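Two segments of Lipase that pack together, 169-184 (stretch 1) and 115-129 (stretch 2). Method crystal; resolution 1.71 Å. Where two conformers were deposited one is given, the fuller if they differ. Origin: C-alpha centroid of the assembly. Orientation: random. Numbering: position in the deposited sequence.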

ATOM      1  N   ASP A 169       3.267  -8.197 -10.002  1.00 11.43           N
ATOM      2  CA  ASP A 169       4.393  -7.450 -10.577  1.00 12.35           C
ATOM      3  C   ASP A 169       4.940  -6.462  -9.570  1.00 10.68           C
ATOM      4  O   ASP A 169       6.148  -6.411  -9.352  1.00 10.26           O
ATOM      5  CB  ASP A 169       3.989  -6.688 -11.844  1.00 12.59           C
ATOM      6  CG  ASP A 169       3.864  -7.588 -13.072  1.00 14.34           C
ATOM      7  OD1 ASP A 169       4.046  -8.816 -12.965  1.00 14.95           O
ATOM      8  OD2 ASP A 169       3.564  -7.052 -14.151  1.00 15.07           O
ATOM      9  N   ILE A 170       4.060  -5.672  -8.955  1.00 10.09           N
ATOM     10  CA  ILE A 170       4.554  -4.600  -8.103  1.00  9.64           C
ATOM     11  C   ILE A 170       5.196  -5.184  -6.863  1.00 10.23           C
ATOM     12  O   ILE A 170       6.195  -4.632  -6.380  1.00 13.61           O
ATOM     13  CB  ILE A 170       3.458  -3.560  -7.732  1.00 12.85           C
ATOM     14  CG1 ILE A 170       4.113  -2.250  -7.286  1.00 11.27           C
ATOM     15  CG2 ILE A 170       2.475  -4.086  -6.695  1.00  9.62           C
ATOM     16  CD1 ILE A 170       3.182  -1.073  -7.335  1.00 13.66           C
ATOM     17  N   ASN A 171       4.670  -6.310  -6.378  1.00  9.60           N
ATOM     18  CA  ASN A 171       5.229  -6.963  -5.194  1.00  9.42           C
ATOM     19  C   ASN A 171       6.588  -7.596  -5.472  1.00 14.25           C
ATOM     20  O   ASN A 171       7.482  -7.552  -4.628  1.00 12.47           O
ATOM     21  CB  ASN A 171       4.258  -8.004  -4.654  1.00 11.01           C
ATOM     22  CG  ASN A 171       3.058  -7.362  -4.000  1.00 14.49           C
ATOM     23  OD1 ASN A 171       3.159  -6.245  -3.487  1.00 10.03           O
ATOM     24  ND2 ASN A 171       1.912  -8.047  -4.026  1.00 11.63           N
ATOM     25  N   ALA A 172       6.738  -8.184  -6.657  1.00 11.64           N
ATOM     26  CA  ALA A 172       8.026  -8.730  -7.078  1.00 15.84           C
ATOM     27  C   ALA A 172       9.050  -7.619  -7.215  1.00 10.26           C
ATOM     28  O   ALA A 172      10.145  -7.725  -6.683  1.00 13.64           O
ATOM     29  CB  ALA A 172       7.892  -9.494  -8.394  1.00 16.17           C
ATOM     30  N   VAL A 173       8.696  -6.550  -7.922  1.00 13.34           N
ATOM     31  CA  VAL A 173       9.609  -5.427  -8.110  1.00  9.39           C
ATOM     32  C   VAL A 173      10.011  -4.838  -6.763  1.00 10.51           C
ATOM     33  O   VAL A 173      11.180  -4.552  -6.500  1.00 13.71           O
ATOM     34  CB  VAL A 173       8.982  -4.332  -8.984  1.00 13.51           C
ATOM     35  CG1 VAL A 173       9.812  -3.064  -8.933  1.00 18.40           C
ATOM     36  CG2 VAL A 173       8.856  -4.818 -10.425  1.00 14.98           C
ATOM     37  N   THR A 174       9.029  -4.699  -5.889  1.00 10.68           N
ATOM     38  CA  THR A 174       9.249  -4.039  -4.616  1.00 11.44           C
ATOM     39  C   THR A 174      10.017  -4.912  -3.638  1.00 12.00           C
ATOM     40  O   THR A 174      10.869  -4.411  -2.899  1.00 12.62           O
ATOM     41  CB  THR A 174       7.908  -3.616  -3.998  1.00 11.09           C
ATOM     42  OG1 THR A 174       7.239  -2.763  -4.923  1.00  8.16           O
ATOM     43  CG2 THR A 174       8.138  -2.836  -2.730  1.00  9.35           C
ATOM     44  N   ALA A 175       9.735  -6.211  -3.619  1.00  9.41           N
ATOM     45  CA  ALA A 175      10.476  -7.082  -2.721  1.00 10.35           C
ATOM     46  C   ALA A 175      11.955  -7.056  -3.091  1.00 12.94           C
ATOM     47  O   ALA A 175      12.817  -6.970  -2.220  1.00 14.98           O
ATOM     48  CB  ALA A 175       9.938  -8.495  -2.760  1.00 10.26           C
ATOM     49  N   LYS A 176      12.253  -7.100  -4.380  1.00 13.83           N
ATOM     50  CA  LYS A 176      13.662  -7.068  -4.794  1.00 14.82           C
ATOM     51  C   LYS A 176      14.328  -5.706  -4.556  1.00 16.54           C
ATOM     52  O   LYS A 176      15.486  -5.674  -4.146  1.00 15.18           O
ATOM     53  CB  LYS A 176      13.804  -7.511  -6.253  1.00 20.28           C
ATOM     54  CG  LYS A 176      13.024  -8.785  -6.526  1.00 23.26           C
ATOM     55  CD  LYS A 176      13.474  -9.543  -7.778  1.00 36.12           C
ATOM     56  CE  LYS A 176      13.932  -8.625  -8.895  1.00 36.27           C
ATOM     57  NZ  LYS A 176      13.901  -9.365 -10.194  1.00 45.75           N
ATOM     58  N   ARG A 177      13.616  -4.599  -4.780  1.00 13.71           N
ATOM     59  CA  ARG A 177      14.163  -3.279  -4.446  1.00 15.29           C
ATOM     60  C   ARG A 177      14.406  -3.151  -2.950  1.00 14.31           C
ATOM     61  O   ARG A 177      15.448  -2.659  -2.525  1.00 13.20           O
ATOM     62  CB  ARG A 177      13.234  -2.139  -4.886  1.00 16.22           C
ATOM     63  CG  ARG A 177      13.204  -1.789  -6.377  1.00 25.45           C
ATOM     64  CD  ARG A 177      14.556  -1.337  -6.924  1.00 18.14           C
ATOM     65  NE  ARG A 177      15.350  -2.501  -7.273  1.00 20.38           N
ATOM     66  CZ  ARG A 177      16.628  -2.664  -6.959  1.00 21.66           C
ATOM     67  NH1 ARG A 177      17.289  -1.720  -6.295  1.00 17.27           N
ATOM     68  NH2 ARG A 177      17.238  -3.780  -7.322  1.00 25.70           N
ATOM     69  N   ALA A 178      13.427  -3.582  -2.151  1.00 13.18           N
ATOM     70  CA  ALA A 178      13.540  -3.515  -0.699  1.00 11.46           C
ATOM     71  C   ALA A 178      14.763  -4.287  -0.227  1.00 12.88           C
ATOM     72  O   ALA A 178      15.595  -3.770   0.521  1.00 10.44           O
ATOM     73  CB  ALA A 178      12.287  -4.058  -0.050  1.00 13.09           C
ATOM     74  N   ALA A 179      14.877  -5.524  -0.687  1.00 13.22           N
ATOM     75  CA  ALA A 179      16.006  -6.367  -0.314  1.00 15.69           C
ATOM     76  C   ALA A 179      17.319  -5.749  -0.796  1.00 15.30           C
ATOM     77  O   ALA A 179      18.365  -5.900  -0.152  1.00 15.70           O
ATOM     78  CB  ALA A 179      15.832  -7.755  -0.882  1.00 13.74           C
ATOM     79  N   ASP A 180      17.257  -5.022  -1.912  1.00 13.88           N
ATOM     80  CA  ASP A 180      18.454  -4.402  -2.477  1.00 14.43           C
ATOM     81  C   ASP A 180      18.973  -3.246  -1.632  1.00 16.41           C
ATOM     82  O   ASP A 180      20.107  -2.803  -1.807  1.00 16.69           O
ATOM     83  CB  ASP A 180      18.189  -3.906  -3.886  1.00 13.76           C
ATOM     84  CG  ASP A 180      19.387  -4.080  -4.778  1.00 17.40           C
ATOM     85  OD1 ASP A 180      19.994  -5.170  -4.731  1.00 22.11           O
ATOM     86  OD2 ASP A 180      19.720  -3.126  -5.501  1.00 23.41           O
ATOM     87  N   HIS A 181      18.140  -2.755  -0.717  1.00 16.38           N
ATOM     88  CA  HIS A 181      18.570  -1.750   0.252  1.00 15.06           C
ATOM     89  C   HIS A 181      18.634  -2.312   1.667  1.00 13.57           C
ATOM     90  O   HIS A 181      18.808  -1.572   2.634  1.00 15.76           O
ATOM     91  CB  HIS A 181      17.635  -0.549   0.228  1.00 15.13           C
ATOM     92  CG  HIS A 181      17.660   0.207  -1.056  1.00 14.46           C
ATOM     93  ND1 HIS A 181      18.203   1.469  -1.157  1.00 14.23           N
ATOM     94  CD2 HIS A 181      17.204  -0.110  -2.293  1.00 12.96           C
ATOM     95  CE1 HIS A 181      18.083   1.895  -2.401  1.00 12.03           C
ATOM     96  NE2 HIS A 181      17.476   0.959  -3.110  1.00 15.16           N
ATOM     97  N   GLY A 182      18.495  -3.629   1.783  1.00 11.76           N
ATOM     98  CA  GLY A 182      18.545  -4.288   3.069  1.00 13.86           C
ATOM     99  C   GLY A 182      17.300  -4.034   3.891  1.00 17.89           C
ATOM    100  O   GLY A 182      17.318  -4.185   5.116  1.00 16.93           O
ATOM    101  N   PHE A 183      16.216  -3.647   3.220  1.00  8.80           N
ATOM    102  CA  PHE A 183      14.936  -3.464   3.914  1.00  9.64           C
ATOM    103  C   PHE A 183      14.177  -4.770   3.952  1.00 13.36           C
ATOM    104  O   PHE A 183      14.339  -5.607   3.062  1.00 13.84           O
ATOM    105  CB  PHE A 183      14.056  -2.423   3.233  1.00 11.98           C
ATOM    106  CG  PHE A 183      14.694  -1.066   3.068  1.00  9.49           C
ATOM    107  CD1 PHE A 183      15.763  -0.668   3.855  1.00 11.79           C
ATOM    108  CD2 PHE A 183      14.174  -0.173   2.146  1.00 11.52           C
ATOM    109  CE1 PHE A 183      16.321   0.596   3.695  1.00 13.38           C
ATOM    110  CE2 PHE A 183      14.727   1.077   1.975  1.00 10.79           C
ATOM    111  CZ  PHE A 183      15.806   1.468   2.762  1.00 10.74           C
ATOM    112  N   ALA A 184      13.355  -4.943   4.980  1.00 12.18           N
ATOM    113  CA  ALA A 184      12.437  -6.064   5.024  1.00 12.53           C
ATOM    114  C   ALA A 184      11.302  -5.788   4.059  1.00 13.27           C
ATOM    115  O   ALA A 184      10.926  -4.631   3.861  1.00 11.09           O
ATOM    116  CB  ALA A 184      11.895  -6.278   6.417  1.00 13.66           C
TER
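Stretch 2 115-129: TLPAQLDQVYDAIDS

Stretch 2 is a helix that continues beyond Ser129, kinked at Pro117 and Ala118, where the backbone nitrogens make no bond to the preceding turn. It runs in the same general direction as helix 169-180, the axes 9.9 Å apart at closest approach and crossing at -38°. The nearest CA pairs are Val173 CA to Pro117 CA (6.5 Å) and, two turns on, His181 CA to Tyr124 CA (6.9 Å).

The early part is mostly apolar. Leu116, chi1 t, points toward stretch 1 and brings CD2 to 3.7 Å from Ile170 CG1. Pro117 follows, its CG 3.6 Å from Val173 CG1, while its carbonyl O lies 3.4 Å from Arg177 CD. Ala118 turns away and Gln119 is out of reach. Leu120, one turn after Leu116, uses CD1 against Thr174 OG1 (3.7 Å).

Asp121 changes the chemistry. Its CA-to-CB bond points sideways, yet the carboxylate comes nearer, and OD1 accepts from both Arg177 NH1 (3.0 Å, a salt bridge) and His181 NE2 (2.7 Å). The side chain of Arg177 sits as a knob among Pro117, Leu120, Asp121 and Tyr124: its CB lies 3.6 Å from Tyr124 CE2 and its CG 3.9 Å from Leu120 CD1, while NH1 is shared between Asp121 OD1 and Asp180 OD2 (2.9 Å).

Tyr124 buries the largest area of stretch 2. Its CB sits over the face of the His181 ring, 3.4 Å from the centroid, and its ring edge points to the His181 face. The edge of Phe183 in turn approaches the Tyr124 face, with ring centroids 5.3 Å apart. At the far end Tyr124 OH reaches Thr174 CG2 at 3.4 Å.

Ile127 adds CG2 at 3.8 Å from Phe183 CZ. Asp128 closes the contact: OD2 accepts from His181 ND1 at 2.6 Å. The rule is legible: both imidazole nitrogens donate to aspartates two turns apart, and between them a face of the same imidazole rests on Tyr124 CB.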

ATOM      1  N   THR A 115       9.582   1.347 -15.005  1.00 11.36           N
ATOM      2  CA  THR A 115       9.757   2.733 -14.595  1.00 10.90           C
ATOM      3  C   THR A 115       9.847   2.857 -13.080  1.00 16.12           C
ATOM      4  O   THR A 115      10.630   3.641 -12.541  1.00 17.31           O
ATOM      5  CB  THR A 115       8.593   3.596 -15.106  1.00 15.12           C
ATOM      6  OG1 THR A 115       8.307   3.271 -16.477  1.00 15.75           O
ATOM      7  CG2 THR A 115       8.920   5.053 -14.978  1.00 13.30           C
ATOM      8  N   LEU A 116       9.029   2.071 -12.390  1.00 15.69           N
ATOM      9  CA  LEU A 116       8.947   2.132 -10.931  1.00 14.55           C
ATOM     10  C   LEU A 116      10.225   1.790 -10.135  1.00 13.23           C
ATOM     11  O   LEU A 116      10.504   2.475  -9.141  1.00 12.08           O
ATOM     12  CB  LEU A 116       7.807   1.223 -10.452  1.00 12.72           C
ATOM     13  CG  LEU A 116       7.643   1.171  -8.932  1.00 15.98           C
ATOM     14  CD1 LEU A 116       7.283   2.544  -8.371  1.00 13.36           C
ATOM     15  CD2 LEU A 116       6.602   0.121  -8.561  1.00 16.56           C
ATOM     16  N   PRO A 117      10.972   0.726 -10.517  1.00 13.53           N
ATOM     17  CA  PRO A 117      12.121   0.350  -9.679  1.00 17.83           C
ATOM     18  C   PRO A 117      13.046   1.517  -9.337  1.00 18.67           C
ATOM     19  O   PRO A 117      13.468   1.626  -8.187  1.00 18.11           O
ATOM     20  CB  PRO A 117      12.862  -0.678 -10.534  1.00 17.62           C
ATOM     21  CG  PRO A 117      11.821  -1.278 -11.367  1.00 18.03           C
ATOM     22  CD  PRO A 117      10.830  -0.192 -11.662  1.00 15.14           C
ATOM     23  N   ALA A 118      13.327   2.394 -10.303  1.00 16.68           N
ATOM     24  CA  ALA A 118      14.261   3.487 -10.058  1.00 14.99           C
ATOM     25  C   ALA A 118      13.653   4.532  -9.145  1.00 14.34           C
ATOM     26  O   ALA A 118      14.373   5.228  -8.427  1.00 17.76           O
ATOM     27  CB  ALA A 118      14.699   4.133 -11.363  1.00 16.12           C
ATOM     28  N   GLN A 119      12.330   4.654  -9.182  1.00 10.39           N
ATOM     29  CA  GLN A 119      11.661   5.622  -8.340  1.00 13.29           C
ATOM     30  C   GLN A 119      11.625   5.113  -6.919  1.00 13.58           C
ATOM     31  O   GLN A 119      11.704   5.890  -5.980  1.00 15.60           O
ATOM     32  CB  GLN A 119      10.257   5.894  -8.840  1.00 16.04           C
ATOM     33  CG  GLN A 119      10.237   6.478 -10.225  1.00 18.43           C
ATOM     34  CD  GLN A 119       8.843   6.791 -10.641  1.00 15.47           C
ATOM     35  OE1 GLN A 119       7.984   5.906 -10.656  1.00 17.01           O
ATOM     36  NE2 GLN A 119       8.588   8.050 -10.968  1.00 17.97           N
ATOM     37  N   LEU A 120      11.507   3.799  -6.762  1.00 13.47           N
ATOM     38  CA  LEU A 120      11.610   3.222  -5.425  1.00 15.08           C
ATOM     39  C   LEU A 120      13.002   3.486  -4.858  1.00 13.40           C
ATOM     40  O   LEU A 120      13.146   3.876  -3.690  1.00 12.87           O
ATOM     41  CB  LEU A 120      11.311   1.726  -5.444  1.00 14.29           C
ATOM     42  CG  LEU A 120       9.878   1.355  -5.815  1.00 13.60           C
ATOM     43  CD1 LEU A 120       9.757  -0.154  -5.856  1.00 14.41           C
ATOM     44  CD2 LEU A 120       8.909   1.963  -4.809  1.00 11.30           C
ATOM     45  N   ASP A 121      14.023   3.285  -5.690  1.00 14.02           N
ATOM     46  CA  ASP A 121      15.390   3.566  -5.275  1.00 14.49           C
ATOM     47  C   ASP A 121      15.533   4.998  -4.782  1.00 14.69           C
ATOM     48  O   ASP A 121      16.231   5.248  -3.803  1.00 16.08           O
ATOM     49  CB  ASP A 121      16.373   3.306  -6.417  1.00 15.60           C
ATOM     50  CG  ASP A 121      16.686   1.846  -6.590  1.00 18.01           C
ATOM     51  OD1 ASP A 121      16.539   1.079  -5.610  1.00 18.78           O
ATOM     52  OD2 ASP A 121      17.104   1.461  -7.700  1.00 22.34           O
ATOM     53  N   GLN A 122      14.873   5.934  -5.459  1.00 12.96           N
ATOM     54  CA  GLN A 122      14.899   7.330  -5.044  1.00 15.54           C
ATOM     55  C   GLN A 122      14.464   7.470  -3.600  1.00 17.51           C
ATOM     56  O   GLN A 122      15.127   8.129  -2.794  1.00 16.35           O
ATOM     57  CB  GLN A 122      14.004   8.182  -5.940  1.00 17.04           C
ATOM     58  CG  GLN A 122      14.612   8.492  -7.281  1.00 18.76           C
ATOM     59  CD  GLN A 122      13.755   9.444  -8.073  1.00 16.70           C
ATOM     60  OE1 GLN A 122      12.590   9.156  -8.368  1.00 18.62           O
ATOM     61  NE2 GLN A 122      14.312  10.602  -8.398  1.00 19.56           N
ATOM     62  N   VAL A 123      13.342   6.836  -3.276  1.00 17.30           N
ATOM     63  CA  VAL A 123      12.836   6.899  -1.923  1.00 12.91           C
ATOM     64  C   VAL A 123      13.751   6.117  -0.993  1.00 12.23           C
ATOM     65  O   VAL A 123      14.091   6.590   0.095  1.00 13.70           O
ATOM     66  CB  VAL A 123      11.405   6.344  -1.829  1.00 13.12           C
ATOM     67  CG1 VAL A 123      10.943   6.331  -0.373  1.00 15.59           C
ATOM     68  CG2 VAL A 123      10.462   7.171  -2.685  1.00 12.67           C
ATOM     69  N   TYR A 124      14.142   4.918  -1.409  1.00 11.75           N
ATOM     70  CA  TYR A 124      14.857   4.039  -0.487  1.00 11.18           C
ATOM     71  C   TYR A 124      16.251   4.609  -0.200  1.00 12.63           C
ATOM     72  O   TYR A 124      16.761   4.468   0.911  1.00 11.67           O
ATOM     73  CB  TYR A 124      14.969   2.617  -1.032  1.00 11.68           C
ATOM     74  CG  TYR A 124      13.655   1.882  -1.234  1.00 11.45           C
ATOM     75  CD1 TYR A 124      12.436   2.429  -0.830  1.00 11.16           C
ATOM     76  CD2 TYR A 124      13.646   0.624  -1.819  1.00 11.92           C
ATOM     77  CE1 TYR A 124      11.237   1.731  -1.040  1.00 12.71           C
ATOM     78  CE2 TYR A 124      12.484  -0.066  -2.029  1.00 12.17           C
ATOM     79  CZ  TYR A 124      11.289   0.476  -1.638  1.00 12.12           C
ATOM     80  OH  TYR A 124      10.164  -0.263  -1.883  1.00 10.60           O
ATOM     81  N   ASP A 125      16.855   5.250  -1.201  1.00 14.21           N
ATOM     82  CA  ASP A 125      18.135   5.934  -1.004  1.00 13.17           C
ATOM     83  C   ASP A 125      18.006   7.013   0.061  1.00 12.96           C
ATOM     84  O   ASP A 125      18.914   7.225   0.877  1.00 18.47           O
ATOM     85  CB  ASP A 125      18.627   6.591  -2.296  1.00 16.33           C
ATOM     86  CG  ASP A 125      19.230   5.614  -3.265  1.00 13.27           C
ATOM     87  OD1 ASP A 125      19.551   4.471  -2.878  1.00 13.01           O
ATOM     88  OD2 ASP A 125      19.398   6.011  -4.433  1.00 21.54           O
ATOM     89  N   ALA A 126      16.892   7.731   0.019  1.00 10.96           N
ATOM     90  CA  ALA A 126      16.662   8.786   0.991  1.00 13.19           C
ATOM     91  C   ALA A 126      16.569   8.173   2.385  1.00 15.98           C
ATOM     92  O   ALA A 126      17.176   8.659   3.335  1.00 13.79           O
ATOM     93  CB  ALA A 126      15.425   9.556   0.647  1.00 19.54           C
ATOM     94  N   ILE A 127      15.829   7.078   2.503  1.00 13.58           N
ATOM     95  CA  ILE A 127      15.734   6.388   3.787  1.00 13.94           C
ATOM     96  C   ILE A 127      17.102   5.873   4.239  1.00 12.96           C
ATOM     97  O   ILE A 127      17.466   5.993   5.418  1.00 13.46           O
ATOM     98  CB  ILE A 127      14.723   5.231   3.711  1.00 12.31           C
ATOM     99  CG1 ILE A 127      13.316   5.799   3.558  1.00 12.12           C
ATOM    100  CG2 ILE A 127      14.810   4.374   4.956  1.00 17.23           C
ATOM    101  CD1 ILE A 127      12.290   4.802   3.047  1.00  8.94           C
ATOM    102  N   ASP A 128      17.856   5.300   3.303  1.00 13.69           N
ATOM    103  CA  ASP A 128      19.216   4.835   3.585  1.00 15.12           C
ATOM    104  C   ASP A 128      20.060   5.906   4.243  1.00 17.97           C
ATOM    105  O   ASP A 128      20.759   5.661   5.227  1.00 15.82           O
ATOM    106  CB  ASP A 128      19.924   4.404   2.301  1.00 14.68           C
ATOM    107  CG  ASP A 128      19.491   3.042   1.806  1.00 18.10           C
ATOM    108  OD1 ASP A 128      19.043   2.213   2.621  1.00 18.45           O
ATOM    109  OD2 ASP A 128      19.624   2.804   0.586  1.00 16.87           O
ATOM    110  N   SER A 129      19.985   7.096   3.665  1.00 13.44           N
ATOM    111  CA  SER A 129      20.822   8.215   4.074  0.62 19.15           C
ATOM    112  C   SER A 129      20.361   8.809   5.397  1.00 17.63           C
ATOM    113  O   SER A 129      21.164   9.018   6.305  1.00 18.04           O
ATOM    114  CB  SER A 129      20.825   9.296   2.991  0.62 16.98           C
ATOM    115  OG  SER A 129      21.494  10.463   3.440  0.62 22.12           O
TER